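Local coordinates for protein glutathione peroxidase (Trypanosoma cruzi, PDB 3E0U) that probably reduces peroxides, as a thioredoxin-fold enzyme of the glutathione peroxidase family, at residues Gly25-Ile30 with Gln57-Leu62; Ile30-Ser35 with Lys126-Ser131; Leu62-Asn67 with Pro93-Ile98; Glu110-Thr115 with Gly138-Arg143. All coordinates share one frame; numbering follows the deposited sequence.

Strand 28-33 comes first in the chain and takes part in two of the contacts. Contact 1 closes the beta-alpha-beta unit by setting strand 60-65 parallel to it. Further along the same strand, contact 2 closes a much longer loop, over which residues 126-131 return beside residues 30-35; its segments alternate with those of contact 1, so the two cross. Contact 3 is nested within that long loop, in series after contact 1, and lays the loop 93-98 along the other edge of strand 60-65. Contact 4, which also crosses contact 2, joins helix 107-115 to the edge strand 140-144. Met-112 of contact 4 touches Ile-30, shared by contacts 1 and 2.

Contact 1 of 4, residues Gly25-Ile30 with Gln57-Leu62; sequences GHPLLI and QGFTVL
The first torsion of His-26 (chi1 -78°) sets CG beside its own backbone N and turns the imidazole over Gly-58, while that of Phe-59 (chi1 177°) holds CG anti to the backbone N and swings the ring toward Pro-27 and Leu-29. Gly-58 CA lies over the centre of the imidazole face, 3.7 Å from the ring centroid, a CH-pi contact. Gly-58 has a positive phi, and it is its bare CA that comes against the ring. Phe-59 meets the other segment along the CD1-CE1-CZ side of its ring: CZ is 4.0 Å from Leu-29 CB, and CD1 lies beside the Pro-27 carbonyl.

Beyond these loops the chains become parallel strands. Leu-29 N donates to Thr-60 O (3.1 Å) and Leu-62 N donates to Leu-29 O (2.8 Å), so both polar backbone atoms of Leu-29 are used, on either side of Val-61 in the ladder. Where the strands have not yet joined, a water stands 2.9 Å from Pro-27 O and 3.0 Å from Gly-58 O and can bridge the two carbonyls. On the sheet face of Leu-28 and Ile-30, Leu-28 CD2 meets Leu-62 CD2 at a tight 3.5 Å, the two side chains crossing at about a right angle.

The pair forms the two strands of a beta-alpha-beta unit, whose helix 43-54 covers the face of Leu-29 and Val-61 through Leu-50 and Tyr-51. Helix 107-115 reaches Ile-30 on the other face, and strand 131-134 flanks strand 28-33 on the edge away from strand 60-65.

Contact 2 of 4, residues Ile30-Ser35 with Lys126-Ser131; sequences IYNVAS and KWNFTS
Every hydrogen bond between the two segments involves Asn-32, which faces the turn 127-130. Its CG sits between the backbone N and carbonyl carbon (chi1 64°), which brings the carboxamide to the turn; ND2 donates to Trp-127 O at 2.9 Å, with the acceptor near the amide plane. The backbone of Asn-32 bonds as well: Phe-129 N donates to Asn-32 O, although the modelled length of 2.5 Å is doubtfully short, and Asn-32 N makes a weak bond to Thr-130 O. The turn is type II, with Phe-129 at positive phi.

Ring contacts follow. Ser-131 CB stands over one face of Tyr-31, 3.5 Å from the centroid. Phe-129 turns its edge toward the Tyr-31 face in an offset edge-to-face pair, centroids 5.9 Å apart, and receives Val-33 CG1 over its own face at 3.8 Å from the centroid.

At the far end, Ala-34 CB packs against Asn-128 ND2 at 3.3 Å, with the Ala-34 side chain about 6 Å from that of Cys-37, the predicted active-site residue. The Trp-Asn-Phe sequence at 127-129 is familiar in glutathione peroxidases.

Helix 43-54 lies against Tyr-31 and Phe-129, helix 107-115 against Ile-30 and Asn-32, and strand 131-134 starts where the turn ends.

Contact 3 of 4, residues Leu62-Asn67 with Pro93-Ile98; sequences LAFPCN and PIMAKI
Phe-64 and Met-95 pack together where the loop 93-98 runs along an outermost strand, 60-65, of the thioredoxin-fold sheet. Here the fit is close. Met-95 CG lies over the centre of the Phe-64 ring, 3.8 Å from its centroid, and its bent chain leaves SD oblique to the same ring, 5.1 Å from the centroid, a Met-aromatic contact. Ile-98 CG1 occupies the position between its backbone N and carbonyl carbon (chi1 60°), which carries CD1 to within 3.6 Å of Phe-64 CD2. Leu-108 of helix 107-115 also touches the Phe-64 side chain. Beyond Phe-64, Pro-65 CG and Ile-94 CG2 are pressed to 3.4 Å, their side chains crossing at about a right angle.

The backbones support this packing at a single bridge, Ala-63 with Ile-94: Ala-63 N donates to Pro-93 O at 3.1 Å and Met-95 N to Ala-63 O at 2.8 Å. Pro-65 has no N-H to extend the ladder in the usual way, yet its carbonyl accepts from Ile-98 N at 3.0 Å, with three residues from Met-95 to Ile-98 matched against two from Ala-63 to Pro-65.

Toward solvent the contact is looser. Asn-67 and Lys-97 are both exposed and meet through the aliphatic part of the lysine, which bends at chi3, the two side chains crossing at about a right angle with Lys-97 CD 3.7 Å from Asn-67 CG.

Contact 4 of 4, residues Glu110-Thr115 with Gly138-Arg143; sequences EFMKAT and GVPVER
Met-112 and Pro-140 mark where helix 110-115 passes strand 140-143, the short axes 8.7 Å apart at closest approach and inclined at 71°. Pro-140 is the centre of this contact, its CB directed toward the helix, and it meets three residues there. Phe-111, with CG anti to its backbone N (chi1 173°), reaches out to the proline so that CE2 lies 3.4 Å from Pro-140 CD. Met-112 CG approaches Pro-140 CG at 4.1 Å, the side chains crossing at about a right angle, and Thr-115 CG2 sits 3.7 Å from Pro-140 O.

The hydroxyl of Thr-115 turns back to its own helix: OG1 donates to Phe-111 O at 2.7 Å from above the carbonyl plane, opposite the side used by Thr-115 N. This also places OG1 over the rim of one Phe-111 face.

Arg-143 extends past Lys-113, with Lys-113 O at the edge of its guanidinium; NH1 bonds to Ile-116 O and NH2 to Lys-123 O. Lys-113 NZ forms a salt bridge with Glu-110 OE2 (3.6 Å) and bonds to Asn-101.

Met-112 further touches Phe-132 and Ile-134 of strand 131-134, so this helix lies over the C-terminal beta-hairpin, the helix-on-sheet layering of a thioredoxin fold.

Contact 1 of 4, residues Gly25-Ile30 with Gln57-Leu62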
loop_
_atom_site.group_PDB
_atom_site.type_symbol
_atom_site.label_atom_id
_atom_site.label_comp_id
_atom_site.label_asym_id
_atom_site.label_seq_id
_atom_site.Cartn_x
_atom_site.Cartn_y
_atom_site.Cartn_z
ATOM N N GLY A 25 -3.442 -15.155 0.979
ATOM C CA GLY A 25 -4.688 -15.811 0.633
ATOM C C GLY A 25 -5.852 -14.857 0.799
ATOM O O GLY A 25 -6.977 -15.288 1.078
ATOM N N HIS A 26 -5.537 -13.563 0.736
ATOM C CA HIS A 26 -6.525 -12.476 0.805
ATOM C C HIS A 26 -5.981 -11.231 0.127
ATOM O O HIS A 26 -4.815 -10.934 0.257
ATOM C CB HIS A 26 -6.893 -12.131 2.247
ATOM C CG HIS A 26 -7.851 -13.092 2.866
ATOM N ND1 HIS A 26 -7.542 -13.829 3.986
ATOM C CD2 HIS A 26 -9.083 -13.498 2.472
ATOM C CE1 HIS A 26 -8.568 -14.600 4.297
ATOM N NE2 HIS A 26 -9.511 -14.430 3.386
ATOM N N PRO A 27 -6.829 -10.490 -0.588
ATOM C CA PRO A 27 -6.285 -9.263 -1.181
ATOM C C PRO A 27 -5.853 -8.233 -0.116
ATOM O O PRO A 27 -6.276 -8.281 1.059
ATOM C CB PRO A 27 -7.451 -8.735 -2.033
ATOM C CG PRO A 27 -8.710 -9.332 -1.362
ATOM C CD PRO A 27 -8.278 -10.673 -0.851
ATOM N N LEU A 28 -5.135 -7.223 -0.561
ATOM C CA LEU A 28 -4.501 -6.320 0.359
ATOM C C LEU A 28 -4.180 -5.077 -0.495
ATOM O O LEU A 28 -4.098 -5.209 -1.704
ATOM C CB LEU A 28 -3.179 -7.009 0.818
ATOM C CG LEU A 28 -2.287 -6.231 1.729
ATOM C CD1 LEU A 28 -3.192 -5.946 2.975
ATOM C CD2 LEU A 28 -0.989 -6.955 2.094
ATOM N N LEU A 29 -4.211 -3.881 0.088
ATOM C CA LEU A 29 -3.741 -2.649 -0.580
ATOM C C LEU A 29 -2.578 -2.147 0.220
ATOM O O LEU A 29 -2.703 -1.939 1.441
ATOM C CB LEU A 29 -4.775 -1.515 -0.529
ATOM C CG LEU A 29 -5.584 -1.112 -1.749
ATOM C CD1 LEU A 29 -6.523 -0.023 -1.317
ATOM C CD2 LEU A 29 -4.726 -0.632 -2.840
ATOM N N ILE A 30 -1.563 -1.701 -0.489
ATOM C CA ILE A 30 -0.388 -1.158 0.145
ATOM C C ILE A 30 -0.138 0.263 -0.325
ATOM O O ILE A 30 0.149 0.505 -1.520
ATOM C CB ILE A 30 0.857 -2.016 -0.205
ATOM C CG1 ILE A 30 0.600 -3.499 0.174
ATOM C CG2 ILE A 30 2.081 -1.382 0.444
ATOM C CD1 ILE A 30 1.853 -4.471 0.032
ATOM N N GLN A 57 -13.785 -9.400 5.423
ATOM C CA GLN A 57 -13.619 -10.536 4.520
ATOM C C GLN A 57 -12.174 -10.859 4.155
ATOM O O GLN A 57 -11.912 -11.448 3.099
ATOM C CB GLN A 57 -14.486 -10.342 3.272
ATOM C CG GLN A 57 -15.237 -9.012 3.326
ATOM C CD GLN A 57 -16.373 -8.954 2.336
ATOM O OE1 GLN A 57 -16.515 -9.815 1.475
ATOM N NE2 GLN A 57 -17.191 -7.906 2.442
ATOM N N GLY A 58 -11.248 -10.467 5.035
ATOM C CA GLY A 58 -9.838 -10.811 4.910
ATOM C C GLY A 58 -8.948 -9.686 4.433
ATOM O O GLY A 58 -7.716 -9.755 4.572
ATOM N N PHE A 59 -9.568 -8.607 3.956
ATOM C CA PHE A 59 -8.826 -7.474 3.390
ATOM C C PHE A 59 -8.127 -6.553 4.412
ATOM O O PHE A 59 -8.517 -6.485 5.567
ATOM C CB PHE A 59 -9.769 -6.684 2.493
ATOM C CG PHE A 59 -9.164 -5.454 1.896
ATOM C CD1 PHE A 59 -8.415 -5.539 0.707
ATOM C CD2 PHE A 59 -9.516 -4.198 2.401
ATOM C CE1 PHE A 59 -7.963 -4.381 0.068
ATOM C CE2 PHE A 59 -9.077 -3.041 1.800
ATOM C CZ PHE A 59 -8.259 -3.115 0.668
ATOM N N THR A 60 -6.967 -6.009 4.042
ATOM C CA THR A 60 -6.320 -5.030 4.909
ATOM C C THR A 60 -5.666 -3.981 4.059
ATOM O O THR A 60 -5.542 -4.139 2.827
ATOM C CB THR A 60 -5.250 -5.641 5.863
ATOM O OG1 THR A 60 -5.056 -4.779 6.997
ATOM C CG2 THR A 60 -3.878 -5.910 5.144
ATOM N N VAL A 61 -5.374 -2.849 4.687
ATOM C CA VAL A 61 -4.520 -1.876 4.076
ATOM C C VAL A 61 -3.275 -1.667 4.889
ATOM O O VAL A 61 -3.302 -1.684 6.111
ATOM C CB VAL A 61 -5.225 -0.547 3.606
ATOM C CG1 VAL A 61 -6.684 -0.492 3.932
ATOM C CG2 VAL A 61 -4.406 0.738 3.935
ATOM N N LEU A 62 -2.158 -1.623 4.182
ATOM C CA LEU A 62 -0.857 -1.451 4.787
ATOM C C LEU A 62 -0.287 -0.095 4.362
ATOM O O LEU A 62 -0.323 0.204 3.198
ATOM C CB LEU A 62 0.064 -2.571 4.279
ATOM C CG LEU A 62 0.315 -3.868 5.083
ATOM C CD1 LEU A 62 -0.772 -4.276 6.029
ATOM C CD2 LEU A 62 0.874 -5.029 4.324
HETATM O O HOH W 1 -5.058 -9.725 3.235
#

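Contact 2 of 4, residues Ile30-Ser35 with Lys126-Ser131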
loop_
_atom_site.group_PDB
_atom_site.type_symbol
_atom_site.label_atom_id
_atom_site.label_comp_id
_atom_site.label_asym_id
_atom_site.label_seq_id
_atom_site.Cartn_x
_atom_site.Cartn_y
_atom_site.Cartn_z
ATOM N N ILE A 30 -1.563 -1.701 -0.489
ATOM C CA ILE A 30 -0.388 -1.158 0.145
ATOM C C ILE A 30 -0.138 0.263 -0.325
ATOM O O ILE A 30 0.149 0.505 -1.520
ATOM C CB ILE A 30 0.857 -2.016 -0.205
ATOM C CG1 ILE A 30 0.600 -3.499 0.174
ATOM C CG2 ILE A 30 2.081 -1.382 0.444
ATOM C CD1 ILE A 30 1.853 -4.471 0.032
ATOM N N TYR A 31 -0.126 1.182 0.641
ATOM C CA TYR A 31 0.090 2.610 0.385
ATOM C C TYR A 31 1.389 3.140 0.976
ATOM O O TYR A 31 1.804 2.701 2.060
ATOM C CB TYR A 31 -1.027 3.456 1.010
ATOM C CG TYR A 31 -2.437 3.388 0.426
ATOM C CD1 TYR A 31 -2.882 4.354 -0.441
ATOM C CD2 TYR A 31 -3.366 2.459 0.896
ATOM C CE1 TYR A 31 -4.205 4.412 -0.810
ATOM C CE2 TYR A 31 -4.694 2.500 0.506
ATOM C CZ TYR A 31 -5.109 3.471 -0.352
ATOM O OH TYR A 31 -6.388 3.459 -0.853
ATOM N N ASN A 32 1.982 4.116 0.257
ATOM C CA ASN A 32 3.040 4.995 0.761
ATOM C C ASN A 32 2.400 6.297 1.201
ATOM O O ASN A 32 1.568 6.883 0.503
ATOM C CB ASN A 32 4.187 5.259 -0.240
ATOM C CG ASN A 32 3.749 5.999 -1.485
ATOM O OD1 ASN A 32 3.083 5.414 -2.322
ATOM N ND2 ASN A 32 4.256 7.245 -1.682
ATOM N N VAL A 33 2.777 6.749 2.385
ATOM C CA VAL A 33 2.104 7.864 2.986
ATOM C C VAL A 33 3.235 8.635 3.574
ATOM O O VAL A 33 4.329 8.086 3.736
ATOM C CB VAL A 33 1.133 7.377 4.130
ATOM C CG1 VAL A 33 0.082 6.442 3.560
ATOM C CG2 VAL A 33 1.899 6.641 5.209
ATOM N N ALA A 34 3.049 9.940 3.691
ATOM C CA ALA A 34 4.017 10.780 4.335
ATOM C C ALA A 34 4.029 10.470 5.824
ATOM O O ALA A 34 2.986 10.272 6.450
ATOM C CB ALA A 34 3.677 12.221 4.094
ATOM N N SER A 35 5.228 10.450 6.385
ATOM C CA SER A 35 5.433 10.166 7.785
ATOM C C SER A 35 4.997 11.341 8.660
ATOM O O SER A 35 4.457 11.122 9.749
ATOM C CB SER A 35 6.912 9.823 8.029
ATOM O OG SER A 35 7.775 10.866 7.573
ATOM N N LYS A 126 5.802 8.537 -7.483
ATOM C CA LYS A 126 5.731 9.975 -7.750
ATOM C C LYS A 126 4.970 10.722 -6.649
ATOM O O LYS A 126 5.306 11.883 -6.315
ATOM C CB LYS A 126 5.029 10.242 -9.096
ATOM C CG LYS A 126 5.884 10.303 -10.337
ATOM C CD LYS A 126 6.365 8.937 -10.781
ATOM C CE LYS A 126 5.287 8.088 -11.456
ATOM N NZ LYS A 126 5.900 6.820 -12.055
ATOM N N TRP A 127 3.904 10.092 -6.145
ATOM C CA TRP A 127 3.020 10.736 -5.172
ATOM C C TRP A 127 2.800 9.970 -3.859
ATOM O O TRP A 127 2.939 8.753 -3.784
ATOM C CB TRP A 127 1.633 11.010 -5.819
ATOM C CG TRP A 127 1.653 11.279 -7.354
ATOM C CD1 TRP A 127 1.121 10.481 -8.339
ATOM C CD2 TRP A 127 2.269 12.381 -8.028
ATOM N NE1 TRP A 127 1.332 11.048 -9.577
ATOM C CE2 TRP A 127 2.073 12.190 -9.414
ATOM C CE3 TRP A 127 2.994 13.494 -7.598
ATOM C CZ2 TRP A 127 2.580 13.066 -10.364
ATOM C CZ3 TRP A 127 3.517 14.349 -8.550
ATOM C CH2 TRP A 127 3.284 14.148 -9.913
ATOM N N ASN A 128 2.374 10.697 -2.837
ATOM C CA ASN A 128 1.916 10.067 -1.622
ATOM C C ASN A 128 0.572 9.406 -1.879
ATOM O O ASN A 128 -0.206 9.906 -2.678
ATOM C CB ASN A 128 1.739 11.107 -0.523
ATOM C CG ASN A 128 3.020 11.416 0.193
ATOM O OD1 ASN A 128 3.918 10.563 0.312
ATOM N ND2 ASN A 128 3.041 12.572 0.828
ATOM N N PHE A 129 0.294 8.312 -1.173
ATOM C CA PHE A 129 -1.006 7.636 -1.272
ATOM C C PHE A 129 -1.279 6.987 -2.619
ATOM O O PHE A 129 -2.425 6.852 -3.038
ATOM C CB PHE A 129 -2.176 8.565 -0.841
ATOM C CG PHE A 129 -2.322 8.692 0.653
ATOM C CD1 PHE A 129 -2.836 7.663 1.393
ATOM C CD2 PHE A 129 -1.967 9.846 1.298
ATOM C CE1 PHE A 129 -2.836 7.710 2.763
ATOM C CE2 PHE A 129 -2.135 9.971 2.664
ATOM C CZ PHE A 129 -2.571 8.913 3.400
ATOM N N THR A 130 -0.192 6.675 -3.313
ATOM C CA THR A 130 -0.183 5.744 -4.413
ATOM C C THR A 130 -0.389 4.411 -3.736
ATOM O O THR A 130 0.094 4.168 -2.647
ATOM C CB THR A 130 1.196 5.697 -5.106
ATOM O OG1 THR A 130 1.420 6.918 -5.785
ATOM C CG2 THR A 130 1.297 4.535 -6.124
ATOM N N SER A 131 -1.173 3.561 -4.355
ATOM C CA SER A 131 -1.418 2.223 -3.828
ATOM C C SER A 131 -1.295 1.130 -4.909
ATOM O O SER A 131 -1.358 1.394 -6.149
ATOM C CB SER A 131 -2.770 2.119 -3.090
ATOM O OG SER A 131 -3.899 2.342 -3.934
#

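Contact 3 of 4, residues Leu62-Asn67 with Pro93-Ile98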
loop_
_atom_site.group_PDB
_atom_site.type_symbol
_atom_site.label_atom_id
_atom_site.label_comp_id
_atom_site.label_asym_id
_atom_site.label_seq_id
_atom_site.Cartn_x
_atom_site.Cartn_y
_atom_site.Cartn_z
ATOM N N LEU A 62 -2.158 -1.623 4.182
ATOM C CA LEU A 62 -0.857 -1.451 4.787
ATOM C C LEU A 62 -0.287 -0.095 4.362
ATOM O O LEU A 62 -0.323 0.204 3.198
ATOM C CB LEU A 62 0.064 -2.571 4.279
ATOM C CG LEU A 62 0.315 -3.868 5.083
ATOM C CD1 LEU A 62 -0.772 -4.276 6.029
ATOM C CD2 LEU A 62 0.874 -5.029 4.324
ATOM N N ALA A 63 0.149 0.741 5.324
ATOM C CA ALA A 63 0.728 2.067 5.043
ATOM C C ALA A 63 2.190 2.045 5.346
ATOM O O ALA A 63 2.594 1.691 6.470
ATOM C CB ALA A 63 0.074 3.148 5.887
ATOM N N PHE A 64 2.993 2.408 4.337
ATOM C CA PHE A 64 4.442 2.511 4.493
ATOM C C PHE A 64 4.796 3.988 4.530
ATOM O O PHE A 64 4.895 4.610 3.454
ATOM C CB PHE A 64 5.199 1.850 3.324
ATOM C CG PHE A 64 5.285 0.342 3.406
ATOM C CD1 PHE A 64 4.268 -0.449 2.899
ATOM C CD2 PHE A 64 6.369 -0.282 4.052
ATOM C CE1 PHE A 64 4.282 -1.858 3.047
ATOM C CE2 PHE A 64 6.454 -1.717 4.119
ATOM C CZ PHE A 64 5.377 -2.498 3.649
ATOM N N PRO A 65 5.110 4.523 5.744
ATOM C CA PRO A 65 5.531 5.922 5.884
ATOM C C PRO A 65 6.804 6.128 5.121
ATOM O O PRO A 65 7.681 5.279 5.122
ATOM C CB PRO A 65 5.783 6.103 7.401
ATOM C CG PRO A 65 5.115 4.934 8.056
ATOM C CD PRO A 65 5.254 3.807 7.013
ATOM N N CYS A 66 6.904 7.298 4.510
ATOM C CA CYS A 66 8.000 7.618 3.644
ATOM C C CYS A 66 8.117 9.130 3.556
ATOM O O CYS A 66 7.191 9.796 3.131
ATOM C CB CYS A 66 7.697 7.001 2.291
ATOM S SG CYS A 66 8.860 7.302 1.049
ATOM N N ASN A 67 9.241 9.693 3.981
ATOM C CA ASN A 67 9.350 11.159 3.973
ATOM C C ASN A 67 9.939 11.747 2.672
ATOM O O ASN A 67 10.316 12.926 2.638
ATOM C CB ASN A 67 10.008 11.705 5.277
ATOM C CG ASN A 67 11.460 11.183 5.521
ATOM O OD1 ASN A 67 12.144 11.598 6.486
ATOM N ND2 ASN A 67 11.952 10.352 4.612
ATOM N N PRO A 93 -2.840 -0.970 9.805
ATOM C CA PRO A 93 -1.395 -1.193 10.088
ATOM C C PRO A 93 -0.406 -0.185 9.447
ATOM O O PRO A 93 -0.466 0.040 8.255
ATOM C CB PRO A 93 -1.146 -2.583 9.507
ATOM C CG PRO A 93 -2.555 -3.276 9.694
ATOM C CD PRO A 93 -3.516 -2.191 9.307
ATOM N N ILE A 94 0.295 0.594 10.271
ATOM C CA ILE A 94 1.307 1.515 9.762
ATOM C C ILE A 94 2.604 0.724 9.938
ATOM O O ILE A 94 2.796 0.043 10.947
ATOM C CB ILE A 94 1.470 2.876 10.600
ATOM C CG1 ILE A 94 0.159 3.510 11.158
ATOM C CG2 ILE A 94 2.423 3.870 9.928
ATOM C CD1 ILE A 94 -1.014 3.464 10.311
ATOM N N MET A 95 3.492 0.807 8.960
ATOM C CA MET A 95 4.776 0.126 8.995
ATOM C C MET A 95 5.903 1.097 9.352
ATOM O O MET A 95 5.669 2.272 9.382
ATOM C CB MET A 95 5.044 -0.446 7.611
ATOM C CG MET A 95 3.968 -1.472 7.093
ATOM S SD MET A 95 3.905 -3.074 7.984
ATOM C CE MET A 95 2.526 -2.893 9.113
ATOM N N ALA A 96 7.150 0.613 9.453
ATOM C CA ALA A 96 8.301 1.441 9.723
ATOM C C ALA A 96 8.616 2.194 8.432
ATOM O O ALA A 96 8.332 1.692 7.303
ATOM C CB ALA A 96 9.524 0.570 10.212
ATOM N N LYS A 97 9.056 3.447 8.603
ATOM C CA LYS A 97 9.398 4.324 7.507
ATOM C C LYS A 97 10.455 3.656 6.639
ATOM O O LYS A 97 11.338 2.977 7.155
ATOM C CB LYS A 97 9.863 5.695 8.027
ATOM C CG LYS A 97 10.284 6.687 6.891
ATOM C CD LYS A 97 10.254 8.127 7.298
ATOM C CE LYS A 97 11.198 8.385 8.470
ATOM N NZ LYS A 97 10.546 8.245 9.828
ATOM N N ILE A 98 10.295 3.766 5.319
ATOM C CA ILE A 98 11.190 3.170 4.347
ATOM C C ILE A 98 11.399 4.204 3.243
ATOM O O ILE A 98 10.780 5.245 3.255
ATOM C CB ILE A 98 10.580 1.856 3.688
ATOM C CG1 ILE A 98 9.234 2.149 2.951
ATOM C CG2 ILE A 98 10.459 0.727 4.740
ATOM C CD1 ILE A 98 8.840 1.133 1.879
#

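Contact 4 of 4, residues Glu110-Thr115 with Gly138-Arg143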
loop_
_atom_site.group_PDB
_atom_site.type_symbol
_atom_site.label_atom_id
_atom_site.label_comp_id
_atom_site.label_asym_id
_atom_site.label_seq_id
_atom_site.Cartn_x
_atom_site.Cartn_y
_atom_site.Cartn_z
ATOM N N GLU A 110 10.649 -2.032 -4.835
ATOM C CA GLU A 110 11.250 -2.290 -6.142
ATOM C C GLU A 110 10.440 -3.381 -6.852
ATOM O O GLU A 110 10.035 -3.205 -7.995
ATOM C CB GLU A 110 12.764 -2.662 -6.052
ATOM C CG GLU A 110 13.673 -1.656 -5.278
ATOM C CD GLU A 110 14.082 -0.390 -6.069
ATOM O OE1 GLU A 110 15.302 -0.031 -6.053
ATOM O OE2 GLU A 110 13.219 0.223 -6.751
ATOM N N PHE A 111 10.166 -4.494 -6.182
ATOM C CA PHE A 111 9.281 -5.557 -6.742
ATOM C C PHE A 111 7.911 -5.030 -7.303
ATOM O O PHE A 111 7.571 -5.246 -8.485
ATOM C CB PHE A 111 9.060 -6.703 -5.696
ATOM C CG PHE A 111 8.036 -7.743 -6.151
ATOM C CD1 PHE A 111 8.270 -8.518 -7.284
ATOM C CD2 PHE A 111 6.840 -7.919 -5.458
ATOM C CE1 PHE A 111 7.297 -9.421 -7.751
ATOM C CE2 PHE A 111 5.860 -8.787 -5.909
ATOM C CZ PHE A 111 6.080 -9.551 -7.063
ATOM N N MET A 112 7.142 -4.322 -6.468
ATOM C CA MET A 112 5.834 -3.819 -6.893
ATOM C C MET A 112 5.967 -2.786 -7.975
ATOM O O MET A 112 5.134 -2.726 -8.846
ATOM C CB MET A 112 5.034 -3.210 -5.736
ATOM C CG MET A 112 4.916 -4.100 -4.507
ATOM S SD MET A 112 3.747 -3.571 -3.267
ATOM C CE MET A 112 4.466 -2.121 -2.546
ATOM N N LYS A 113 6.928 -1.876 -7.862
ATOM C CA LYS A 113 7.100 -0.827 -8.895
ATOM C C LYS A 113 7.574 -1.426 -10.226
ATOM O O LYS A 113 7.166 -0.986 -11.294
ATOM C CB LYS A 113 8.060 0.272 -8.414
ATOM C CG LYS A 113 7.605 1.021 -7.128
ATOM C CD LYS A 113 8.806 1.706 -6.450
ATOM C CE LYS A 113 9.678 2.406 -7.477
ATOM N NZ LYS A 113 10.917 2.925 -6.852
ATOM N N ALA A 114 8.448 -2.428 -10.157
ATOM C CA ALA A 114 8.903 -3.142 -11.349
ATOM C C ALA A 114 7.748 -3.961 -11.949
ATOM O O ALA A 114 7.481 -3.864 -13.128
ATOM C CB ALA A 114 10.121 -4.020 -11.018
ATOM N N THR A 115 6.944 -4.617 -11.120
ATOM C CA THR A 115 5.803 -5.381 -11.639
ATOM C C THR A 115 4.819 -4.437 -12.353
ATOM O O THR A 115 4.405 -4.707 -13.456
ATOM C CB THR A 115 5.089 -6.192 -10.514
ATOM O OG1 THR A 115 6.045 -7.010 -9.837
ATOM C CG2 THR A 115 4.002 -7.079 -11.093
ATOM N N GLY A 138 -0.507 -12.883 -3.348
ATOM C CA GLY A 138 0.502 -11.880 -3.042
ATOM C C GLY A 138 1.164 -11.232 -4.236
ATOM O O GLY A 138 2.233 -10.610 -4.116
ATOM N N VAL A 139 0.506 -11.315 -5.384
ATOM C CA VAL A 139 1.013 -10.719 -6.623
ATOM C C VAL A 139 0.367 -9.317 -6.806
ATOM O O VAL A 139 -0.839 -9.151 -6.555
ATOM C CB VAL A 139 0.769 -11.705 -7.859
ATOM C CG1 VAL A 139 1.329 -11.148 -9.175
ATOM C CG2 VAL A 139 1.385 -13.067 -7.567
ATOM N N PRO A 140 1.205 -8.264 -6.992
ATOM C CA PRO A 140 0.623 -6.953 -7.326
ATOM C C PRO A 140 -0.086 -7.004 -8.689
ATOM O O PRO A 140 0.542 -7.279 -9.716
ATOM C CB PRO A 140 1.838 -6.032 -7.441
ATOM C CG PRO A 140 3.032 -6.837 -6.903
ATOM C CD PRO A 140 2.680 -8.247 -6.890
ATOM N N VAL A 141 -1.373 -6.694 -8.708
ATOM C CA VAL A 141 -2.132 -6.684 -9.957
ATOM C C VAL A 141 -2.638 -5.306 -10.397
ATOM O O VAL A 141 -3.229 -5.191 -11.439
ATOM C CB VAL A 141 -3.355 -7.648 -9.864
ATOM C CG1 VAL A 141 -2.891 -9.109 -9.807
ATOM C CG2 VAL A 141 -4.269 -7.302 -8.671
ATOM N N GLU A 142 -2.336 -4.246 -9.660
ATOM C CA GLU A 142 -2.956 -2.960 -9.929
ATOM C C GLU A 142 -2.217 -1.836 -9.213
ATOM O O GLU A 142 -1.752 -1.999 -8.087
ATOM C CB GLU A 142 -4.404 -3.026 -9.424
ATOM C CG GLU A 142 -5.424 -2.292 -10.262
ATOM C CD GLU A 142 -5.495 -2.824 -11.688
ATOM O OE1 GLU A 142 -5.944 -3.980 -11.896
ATOM O OE2 GLU A 142 -5.124 -2.065 -12.602
ATOM N N ARG A 143 -2.006 -0.725 -9.891
ATOM C CA ARG A 143 -1.336 0.393 -9.253
ATOM C C ARG A 143 -2.286 1.585 -9.332
ATOM O O ARG A 143 -2.779 1.888 -10.407
ATOM C CB ARG A 143 -0.050 0.701 -9.980
ATOM C CG ARG A 143 0.896 1.656 -9.295
ATOM C CD ARG A 143 1.903 2.020 -10.355
ATOM N NE ARG A 143 2.741 3.148 -10.008
ATOM C CZ ARG A 143 4.073 3.090 -9.917
ATOM N NH1 ARG A 143 4.744 2.000 -10.358
ATOM N NH2 ARG A 143 4.744 4.223 -9.638
#